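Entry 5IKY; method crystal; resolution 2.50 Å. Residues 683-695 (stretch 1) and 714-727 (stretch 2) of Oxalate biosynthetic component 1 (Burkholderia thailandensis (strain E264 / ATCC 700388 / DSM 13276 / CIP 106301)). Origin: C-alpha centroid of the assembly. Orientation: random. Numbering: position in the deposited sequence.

Stretch 1, residues 683-695: PLRCLEYLVGIPC
Stretch 2 714-727: RYSATMALLYHALR

A helix and the turn that follows it pack against a second, roughly antiparallel helix of the same chain, mainly through apolar side chains, with no hydrogen bond crossing between them. Their axes run at 148° and approach to 9.6 Å, burying 553 Å² in total. Helix 715-727 is regular, with Arg714 at its N-cap; the Arg714 O accepts both Thr718 N at 2.9 Å and Thr718 OG1 at a very short 2.4 Å. The other helix enters from earlier in the chain, and a type I turn from Leu690 to Ile693 (Val691 -73/-6, Gly692 -99/-8) leads to extended Pro694 (-69/143).

Register is set by CA pairs: Leu684 lies 6.3 Å from Leu726, and Val691 lies 6.7 Å from Met719. Leu684, Leu687 and Val691 meet Leu726, Leu722 and Met719 in reverse order, as the opposed directions require.

Leu687 (m, t) points toward the partner helix and works between its residues: its CD2 meets Leu722 CD2 at 3.7 Å, while its CD1 reaches Ala725 CB, also at 3.7 Å. Leu687 CD1 also comes 3.7 Å from Leu726 N, beside the backbone. Leu722 (m, t) also takes Leu690 CD1 at 4.0 Å from its CD2. Leu726 (t, t) starts sideways but its end comes nearer, placing CG 3.9 Å from Leu684 CD1.

Val691 (m) has the most area covered of any residue in its stretch. Its CG1 packs 3.7 Å from Leu722 CB and sits over one face of the Tyr723 ring, 4.1 Å from the centroid and 18° off the normal, a CH-pi contact. Tyr723 has CA-to-CB pointing away, yet chi1 -87° and chi2 -64° bring its ring back. Met719 (m, m, m) sets CE 4.2 Å from Val691 CB.

Beyond the turn, Pro694 CG approaches the edge of the Tyr715 ring, 3.8 Å from Tyr715 CE1.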

ATOM      1  N   PRO A 683     -30.193   4.259  11.890  1.00 69.50           N
ATOM      2  CA  PRO A 683     -29.521   2.974  12.135  1.00 66.14           C
ATOM      3  C   PRO A 683     -29.147   2.220  10.858  1.00 70.64           C
ATOM      4  O   PRO A 683     -28.152   1.495  10.853  1.00 71.69           O
ATOM      5  CB  PRO A 683     -30.557   2.180  12.937  1.00 60.95           C
ATOM      6  CG  PRO A 683     -31.440   3.210  13.543  1.00 69.05           C
ATOM      7  CD  PRO A 683     -31.529   4.292  12.515  1.00 61.53           C
ATOM      8  N   LEU A 684     -29.932   2.386   9.798  1.00 68.29           N
ATOM      9  CA  LEU A 684     -29.624   1.740   8.526  1.00 57.56           C
ATOM     10  C   LEU A 684     -28.340   2.313   7.931  1.00 60.78           C
ATOM     11  O   LEU A 684     -27.512   1.576   7.394  1.00 59.85           O
ATOM     12  CB  LEU A 684     -30.787   1.893   7.544  1.00 61.51           C
ATOM     13  CG  LEU A 684     -30.572   1.376   6.118  1.00 62.65           C
ATOM     14  CD1 LEU A 684     -30.029  -0.044   6.121  1.00 66.47           C
ATOM     15  CD2 LEU A 684     -31.877   1.439   5.341  1.00 58.36           C
ATOM     16  N   ARG A 685     -28.173   3.627   8.035  1.00 57.77           N
ATOM     17  CA  ARG A 685     -26.974   4.277   7.522  1.00 57.65           C
ATOM     18  C   ARG A 685     -25.757   3.849   8.331  1.00 60.02           C
ATOM     19  O   ARG A 685     -24.651   3.743   7.795  1.00 62.05           O
ATOM     20  CB  ARG A 685     -27.126   5.801   7.544  1.00 60.39           C
ATOM     21  CG  ARG A 685     -28.313   6.319   6.740  1.00 67.43           C
ATOM     22  CD  ARG A 685     -28.171   7.800   6.404  1.00 68.35           C
ATOM     23  NE  ARG A 685     -28.096   8.635   7.600  1.00 71.72           N
ATOM     24  CZ  ARG A 685     -29.151   9.157   8.216  1.00 73.96           C
ATOM     25  NH1 ARG A 685     -30.372   8.928   7.754  1.00 72.49           N
ATOM     26  NH2 ARG A 685     -28.984   9.905   9.300  1.00 76.07           N
ATOM     27  N   CYS A 686     -25.969   3.595   9.620  1.00 59.75           N
ATOM     28  CA  CYS A 686     -24.893   3.143  10.495  1.00 63.49           C
ATOM     29  C   CYS A 686     -24.428   1.748  10.104  1.00 72.28           C
ATOM     30  O   CYS A 686     -23.227   1.486  10.022  1.00 63.60           O
ATOM     31  CB  CYS A 686     -25.342   3.152  11.956  1.00 72.48           C
ATOM     32  SG  CYS A 686     -24.099   2.511  13.111  1.00 63.98           S
ATOM     33  N   LEU A 687     -25.390   0.858   9.870  1.00 56.99           N
ATOM     34  CA  LEU A 687     -25.094  -0.509   9.454  1.00 53.05           C
ATOM     35  C   LEU A 687     -24.298  -0.525   8.156  1.00 56.13           C
ATOM     36  O   LEU A 687     -23.340  -1.287   8.015  1.00 56.04           O
ATOM     37  CB  LEU A 687     -26.385  -1.313   9.283  1.00 55.54           C
ATOM     38  CG  LEU A 687     -27.171  -1.637  10.554  1.00 65.36           C
ATOM     39  CD1 LEU A 687     -28.527  -2.225  10.204  1.00 63.96           C
ATOM     40  CD2 LEU A 687     -26.387  -2.589  11.437  1.00 47.83           C
ATOM     41  N   GLU A 688     -24.703   0.322   7.213  1.00 54.88           N
ATOM     42  CA  GLU A 688     -24.022   0.426   5.927  1.00 55.80           C
ATOM     43  C   GLU A 688     -22.586   0.893   6.113  1.00 56.30           C
ATOM     44  O   GLU A 688     -21.685   0.461   5.397  1.00 72.05           O
ATOM     45  CB  GLU A 688     -24.768   1.382   4.991  1.00 62.63           C
ATOM     46  CG  GLU A 688     -26.065   0.823   4.424  1.00 75.11           C
ATOM     47  CD  GLU A 688     -26.650   1.703   3.335  1.00 87.23           C
ATOM     48  OE1 GLU A 688     -26.210   2.865   3.205  1.00 88.17           O
ATOM     49  OE2 GLU A 688     -27.549   1.230   2.606  1.00 92.81           O
ATOM     50  N   TYR A 689     -22.384   1.778   7.082  1.00 53.40           N
ATOM     51  CA  TYR A 689     -21.053   2.261   7.413  1.00 48.46           C
ATOM     52  C   TYR A 689     -20.197   1.144   8.004  1.00 51.48           C
ATOM     53  O   TYR A 689     -19.057   0.939   7.590  1.00 52.35           O
ATOM     54  CB  TYR A 689     -21.143   3.441   8.386  1.00 47.80           C
ATOM     55  CG  TYR A 689     -19.822   3.841   9.006  1.00 53.90           C
ATOM     56  CD1 TYR A 689     -18.837   4.459   8.248  1.00 59.91           C
ATOM     57  CD2 TYR A 689     -19.567   3.611  10.352  1.00 56.68           C
ATOM     58  CE1 TYR A 689     -17.629   4.829   8.811  1.00 59.65           C
ATOM     59  CE2 TYR A 689     -18.363   3.979  10.924  1.00 60.11           C
ATOM     60  CZ  TYR A 689     -17.399   4.588  10.149  1.00 60.57           C
ATOM     61  OH  TYR A 689     -16.202   4.956  10.713  1.00 60.25           O
ATOM     62  N   LEU A 690     -20.762   0.417   8.965  1.00 54.58           N
ATOM     63  CA  LEU A 690     -20.036  -0.641   9.662  1.00 52.61           C
ATOM     64  C   LEU A 690     -19.518  -1.730   8.724  1.00 52.44           C
ATOM     65  O   LEU A 690     -18.361  -2.134   8.822  1.00 51.77           O
ATOM     66  CB  LEU A 690     -20.921  -1.272  10.737  1.00 48.06           C
ATOM     67  CG  LEU A 690     -21.131  -0.448  12.008  1.00 58.66           C
ATOM     68  CD1 LEU A 690     -22.128  -1.135  12.927  1.00 45.94           C
ATOM     69  CD2 LEU A 690     -19.807  -0.220  12.722  1.00 42.47           C
ATOM     70  N   VAL A 691     -20.366  -2.200   7.814  1.00 48.96           N
ATOM     71  CA  VAL A 691     -19.971  -3.268   6.900  1.00 54.47           C
ATOM     72  C   VAL A 691     -18.999  -2.769   5.833  1.00 56.83           C
ATOM     73  O   VAL A 691     -18.472  -3.556   5.048  1.00 61.74           O
ATOM     74  CB  VAL A 691     -21.190  -3.904   6.206  1.00 57.15           C
ATOM     75  CG1 VAL A 691     -22.070  -4.612   7.226  1.00 54.06           C
ATOM     76  CG2 VAL A 691     -21.978  -2.853   5.440  1.00 59.23           C
ATOM     77  N   GLY A 692     -18.766  -1.460   5.812  1.00 53.48           N
ATOM     78  CA  GLY A 692     -17.840  -0.863   4.866  1.00 44.36           C
ATOM     79  C   GLY A 692     -16.467  -0.597   5.456  1.00 52.55           C
ATOM     80  O   GLY A 692     -15.537  -0.226   4.740  1.00 57.35           O
ATOM     81  N   ILE A 693     -16.333  -0.778   6.768  1.00 58.31           N
ATOM     82  CA  ILE A 693     -15.047  -0.584   7.433  1.00 49.59           C
ATOM     83  C   ILE A 693     -13.997  -1.631   7.020  1.00 59.81           C
ATOM     84  O   ILE A 693     -12.860  -1.265   6.716  1.00 52.35           O
ATOM     85  CB  ILE A 693     -15.202  -0.587   8.970  1.00 51.65           C
ATOM     86  CG1 ILE A 693     -16.054   0.602   9.418  1.00 46.30           C
ATOM     87  CG2 ILE A 693     -13.837  -0.541   9.655  1.00 40.27           C
ATOM     88  CD1 ILE A 693     -16.345   0.611  10.901  1.00 49.96           C
ATOM     89  N   PRO A 694     -14.359  -2.931   6.999  1.00 58.45           N
ATOM     90  CA  PRO A 694     -13.320  -3.870   6.556  1.00 60.98           C
ATOM     91  C   PRO A 694     -12.996  -3.719   5.074  1.00 55.12           C
ATOM     92  O   PRO A 694     -13.899  -3.462   4.280  1.00 67.68           O
ATOM     93  CB  PRO A 694     -13.938  -5.249   6.830  1.00 50.37           C
ATOM     94  CG  PRO A 694     -15.080  -4.997   7.751  1.00 56.38           C
ATOM     95  CD  PRO A 694     -15.587  -3.641   7.395  1.00 52.46           C
ATOM     96  N   CYS A 695     -11.722  -3.870   4.726  1.00 56.59           N
ATOM     97  CA  CYS A 695     -11.271  -3.866   3.336  1.00 50.09           C
ATOM     98  C   CYS A 695     -11.665  -2.589   2.592  1.00 54.02           C
ATOM     99  O   CYS A 695     -12.257  -2.635   1.515  1.00 71.27           O
ATOM    100  CB  CYS A 695     -11.814  -5.095   2.610  1.00 55.13           C
ATOM    101  SG  CYS A 695     -11.368  -6.647   3.419  1.00 64.77           S
ATOM    102  N   ARG A 714     -14.758 -13.905  15.216  1.00 48.06           N
ATOM    103  CA  ARG A 714     -16.172 -13.551  15.112  1.00 56.31           C
ATOM    104  C   ARG A 714     -16.498 -12.702  13.888  1.00 61.01           C
ATOM    105  O   ARG A 714     -17.587 -12.135  13.802  1.00 60.28           O
ATOM    106  CB  ARG A 714     -16.621 -12.802  16.371  1.00 49.28           C
ATOM    107  CG  ARG A 714     -16.847 -13.689  17.581  1.00 45.88           C
ATOM    108  CD  ARG A 714     -18.114 -14.506  17.422  1.00 46.96           C
ATOM    109  NE  ARG A 714     -19.301 -13.661  17.341  1.00 60.91           N
ATOM    110  CZ  ARG A 714     -20.536 -14.132  17.215  1.00 62.00           C
ATOM    111  NH1 ARG A 714     -20.742 -15.439  17.156  1.00 64.41           N
ATOM    112  NH2 ARG A 714     -21.566 -13.299  17.148  1.00 61.59           N
ATOM    113  N   TYR A 715     -15.564 -12.616  12.944  1.00 56.43           N
ATOM    114  CA  TYR A 715     -15.722 -11.706  11.812  1.00 55.49           C
ATOM    115  C   TYR A 715     -16.937 -12.029  10.945  1.00 51.44           C
ATOM    116  O   TYR A 715     -17.780 -11.163  10.706  1.00 50.92           O
ATOM    117  CB  TYR A 715     -14.469 -11.704  10.935  1.00 50.49           C
ATOM    118  CG  TYR A 715     -14.624 -10.843   9.704  1.00 45.42           C
ATOM    119  CD1 TYR A 715     -14.569  -9.457   9.792  1.00 43.97           C
ATOM    120  CD2 TYR A 715     -14.850 -11.412   8.455  1.00 45.56           C
ATOM    121  CE1 TYR A 715     -14.720  -8.661   8.668  1.00 47.23           C
ATOM    122  CE2 TYR A 715     -15.004 -10.625   7.326  1.00 45.58           C
ATOM    123  CZ  TYR A 715     -14.937  -9.250   7.439  1.00 51.60           C
ATOM    124  OH  TYR A 715     -15.091  -8.462   6.322  1.00 49.55           O
ATOM    125  N   SER A 716     -17.018 -13.266  10.466  1.00 52.62           N
ATOM    126  CA  SER A 716     -18.104 -13.659   9.570  1.00 54.08           C
ATOM    127  C   SER A 716     -19.463 -13.593  10.258  1.00 54.96           C
ATOM    128  O   SER A 716     -20.438 -13.127   9.671  1.00 65.99           O
ATOM    129  CB  SER A 716     -17.866 -15.067   9.024  1.00 52.83           C
ATOM    130  OG  SER A 716     -16.756 -15.087   8.143  1.00 57.63           O
ATOM    131  N   ALA A 717     -19.519 -14.059  11.503  1.00 59.72           N
ATOM    132  CA  ALA A 717     -20.753 -14.015  12.282  1.00 60.03           C
ATOM    133  C   ALA A 717     -21.223 -12.577  12.474  1.00 63.42           C
ATOM    134  O   ALA A 717     -22.413 -12.284  12.358  1.00 55.82           O
ATOM    135  CB  ALA A 717     -20.560 -14.693  13.628  1.00 48.90           C
ATOM    136  N   THR A 718     -20.281 -11.684  12.763  1.00 53.01           N
ATOM    137  CA  THR A 718     -20.593 -10.272  12.939  1.00 46.54           C
ATOM    138  C   THR A 718     -21.169  -9.681  11.656  1.00 62.65           C
ATOM    139  O   THR A 718     -22.164  -8.957  11.687  1.00 47.15           O
ATOM    140  CB  THR A 718     -19.351  -9.462  13.354  1.00 45.36           C
ATOM    141  OG1 THR A 718     -18.721 -10.088  14.476  1.00 50.80           O
ATOM    142  CG2 THR A 718     -19.742  -8.042  13.725  1.00 50.06           C
ATOM    143  N   MET A 719     -20.541 -10.000  10.528  1.00 54.25           N
ATOM    144  CA  MET A 719     -20.992  -9.497   9.236  1.00 52.43           C
ATOM    145  C   MET A 719     -22.356 -10.081   8.878  1.00 58.46           C
ATOM    146  O   MET A 719     -23.209  -9.391   8.319  1.00 52.42           O
ATOM    147  CB  MET A 719     -19.967  -9.818   8.145  1.00 47.37           C
ATOM    148  CG  MET A 719     -18.636  -9.096   8.314  1.00 46.20           C
ATOM    149  SD  MET A 719     -18.744  -7.318   8.020  1.00 63.02           S
ATOM    150  CE  MET A 719     -18.669  -7.258   6.230  1.00 46.15           C
ATOM    151  N   ALA A 720     -22.562 -11.349   9.217  1.00 55.55           N
ATOM    152  CA  ALA A 720     -23.838 -12.012   8.968  1.00 61.87           C
ATOM    153  C   ALA A 720     -24.965 -11.332   9.741  1.00 64.01           C
ATOM    154  O   ALA A 720     -26.068 -11.157   9.225  1.00 67.00           O
ATOM    155  CB  ALA A 720     -23.752 -13.483   9.340  1.00 51.34           C
ATOM    156  N   LEU A 721     -24.672 -10.949  10.979  1.00 56.16           N
ATOM    157  CA  LEU A 721     -25.650 -10.293  11.838  1.00 55.59           C
ATOM    158  C   LEU A 721     -25.945  -8.874  11.366  1.00 59.89           C
ATOM    159  O   LEU A 721     -27.095  -8.435  11.377  1.00 64.33           O
ATOM    160  CB  LEU A 721     -25.157 -10.271  13.287  1.00 57.34           C
ATOM    161  CG  LEU A 721     -25.150 -11.627  13.992  1.00 50.09           C
ATOM    162  CD1 LEU A 721     -24.463 -11.534  15.342  1.00 55.71           C
ATOM    163  CD2 LEU A 721     -26.572 -12.129  14.147  1.00 55.76           C
ATOM    164  N   LEU A 722     -24.900  -8.162  10.958  1.00 59.62           N
ATOM    165  CA  LEU A 722     -25.047  -6.793  10.473  1.00 53.60           C
ATOM    166  C   LEU A 722     -25.909  -6.734   9.217  1.00 61.70           C
ATOM    167  O   LEU A 722     -26.797  -5.890   9.104  1.00 66.63           O
ATOM    168  CB  LEU A 722     -23.678  -6.172  10.197  1.00 50.20           C
ATOM    169  CG  LEU A 722     -22.840  -5.841  11.430  1.00 51.22           C
ATOM    170  CD1 LEU A 722     -21.477  -5.294  11.027  1.00 49.79           C
ATOM    171  CD2 LEU A 722     -23.583  -4.858  12.313  1.00 46.25           C
ATOM    172  N   TYR A 723     -25.645  -7.635   8.276  1.00 50.08           N
ATOM    173  CA  TYR A 723     -26.426  -7.688   7.043  1.00 58.59           C
ATOM    174  C   TYR A 723     -27.836  -8.207   7.297  1.00 57.79           C
ATOM    175  O   TYR A 723     -28.756  -7.910   6.541  1.00 61.24           O
ATOM    176  CB  TYR A 723     -25.725  -8.551   5.994  1.00 54.61           C
ATOM    177  CG  TYR A 723     -24.722  -7.780   5.169  1.00 58.04           C
ATOM    178  CD1 TYR A 723     -25.133  -6.740   4.345  1.00 56.83           C
ATOM    179  CD2 TYR A 723     -23.367  -8.087   5.213  1.00 49.92           C
ATOM    180  CE1 TYR A 723     -24.226  -6.023   3.592  1.00 61.79           C
ATOM    181  CE2 TYR A 723     -22.450  -7.378   4.459  1.00 63.48           C
ATOM    182  CZ  TYR A 723     -22.887  -6.348   3.647  1.00 66.42           C
ATOM    183  OH  TYR A 723     -21.987  -5.636   2.891  1.00 68.33           O
ATOM    184  N   HIS A 724     -27.997  -8.987   8.362  1.00 66.09           N
ATOM    185  CA  HIS A 724     -29.315  -9.455   8.772  1.00 55.73           C
ATOM    186  C   HIS A 724     -30.208  -8.268   9.116  1.00 61.48           C
ATOM    187  O   HIS A 724     -31.330  -8.157   8.620  1.00 54.90           O
ATOM    188  CB  HIS A 724     -29.201 -10.401   9.968  1.00 61.37           C
ATOM    189  CG  HIS A 724     -30.496 -11.035  10.370  1.00 65.13           C
ATOM    190  ND1 HIS A 724     -31.531 -10.326  10.941  1.00 85.26           N
ATOM    191  CD2 HIS A 724     -30.918 -12.319  10.294  1.00 96.05           C
ATOM    192  CE1 HIS A 724     -32.538 -11.144  11.191  1.00 76.27           C
ATOM    193  NE2 HIS A 724     -32.191 -12.359  10.809  1.00 82.85           N
ATOM    194  N   ALA A 725     -29.699  -7.383   9.966  1.00 52.62           N
ATOM    195  CA  ALA A 725     -30.429  -6.180  10.345  1.00 65.70           C
ATOM    196  C   ALA A 725     -30.571  -5.245   9.150  1.00 67.52           C
ATOM    197  O   ALA A 725     -31.588  -4.568   8.994  1.00 79.64           O
ATOM    198  CB  ALA A 725     -29.728  -5.472  11.494  1.00 54.52           C
ATOM    199  N   LEU A 726     -29.544  -5.219   8.307  1.00 62.90           N
ATOM    200  CA  LEU A 726     -29.535  -4.368   7.124  1.00 60.86           C
ATOM    201  C   LEU A 726     -30.582  -4.844   6.123  1.00 65.10           C
ATOM    202  O   LEU A 726     -31.215  -4.036   5.446  1.00 69.82           O
ATOM    203  CB  LEU A 726     -28.145  -4.352   6.484  1.00 58.58           C
ATOM    204  CG  LEU A 726     -27.725  -3.106   5.700  1.00 66.49           C
ATOM    205  CD1 LEU A 726     -26.209  -3.014   5.637  1.00 59.81           C
ATOM    206  CD2 LEU A 726     -28.308  -3.109   4.296  1.00 71.99           C
ATOM    207  N   ARG A 727     -30.760  -6.159   6.037  1.00 68.22           N
ATOM    208  CA  ARG A 727     -31.768  -6.738   5.157  1.00 68.49           C
ATOM    209  C   ARG A 727     -33.169  -6.336   5.601  1.00 79.39           C
ATOM    210  O   ARG A 727     -33.989  -5.908   4.791  1.00 85.56           O
ATOM    211  CB  ARG A 727     -31.650  -8.264   5.126  1.00 73.28           C
ATOM    212  CG  ARG A 727     -32.726  -8.954   4.297  1.00 62.23           C
ATOM    213  CD  ARG A 727     -32.974 -10.374   4.785  1.00 68.37           C
ATOM    214  NE  ARG A 727     -33.078 -10.426   6.241  1.00 85.11           N
ATOM    215  CZ  ARG A 727     -34.141 -10.027   6.934  1.00 97.54           C
ATOM    216  NH1 ARG A 727     -34.141 -10.111   8.257  1.00100.41           N
ATOM    217  NH2 ARG A 727     -35.205  -9.544   6.308  1.00106.84           N
TER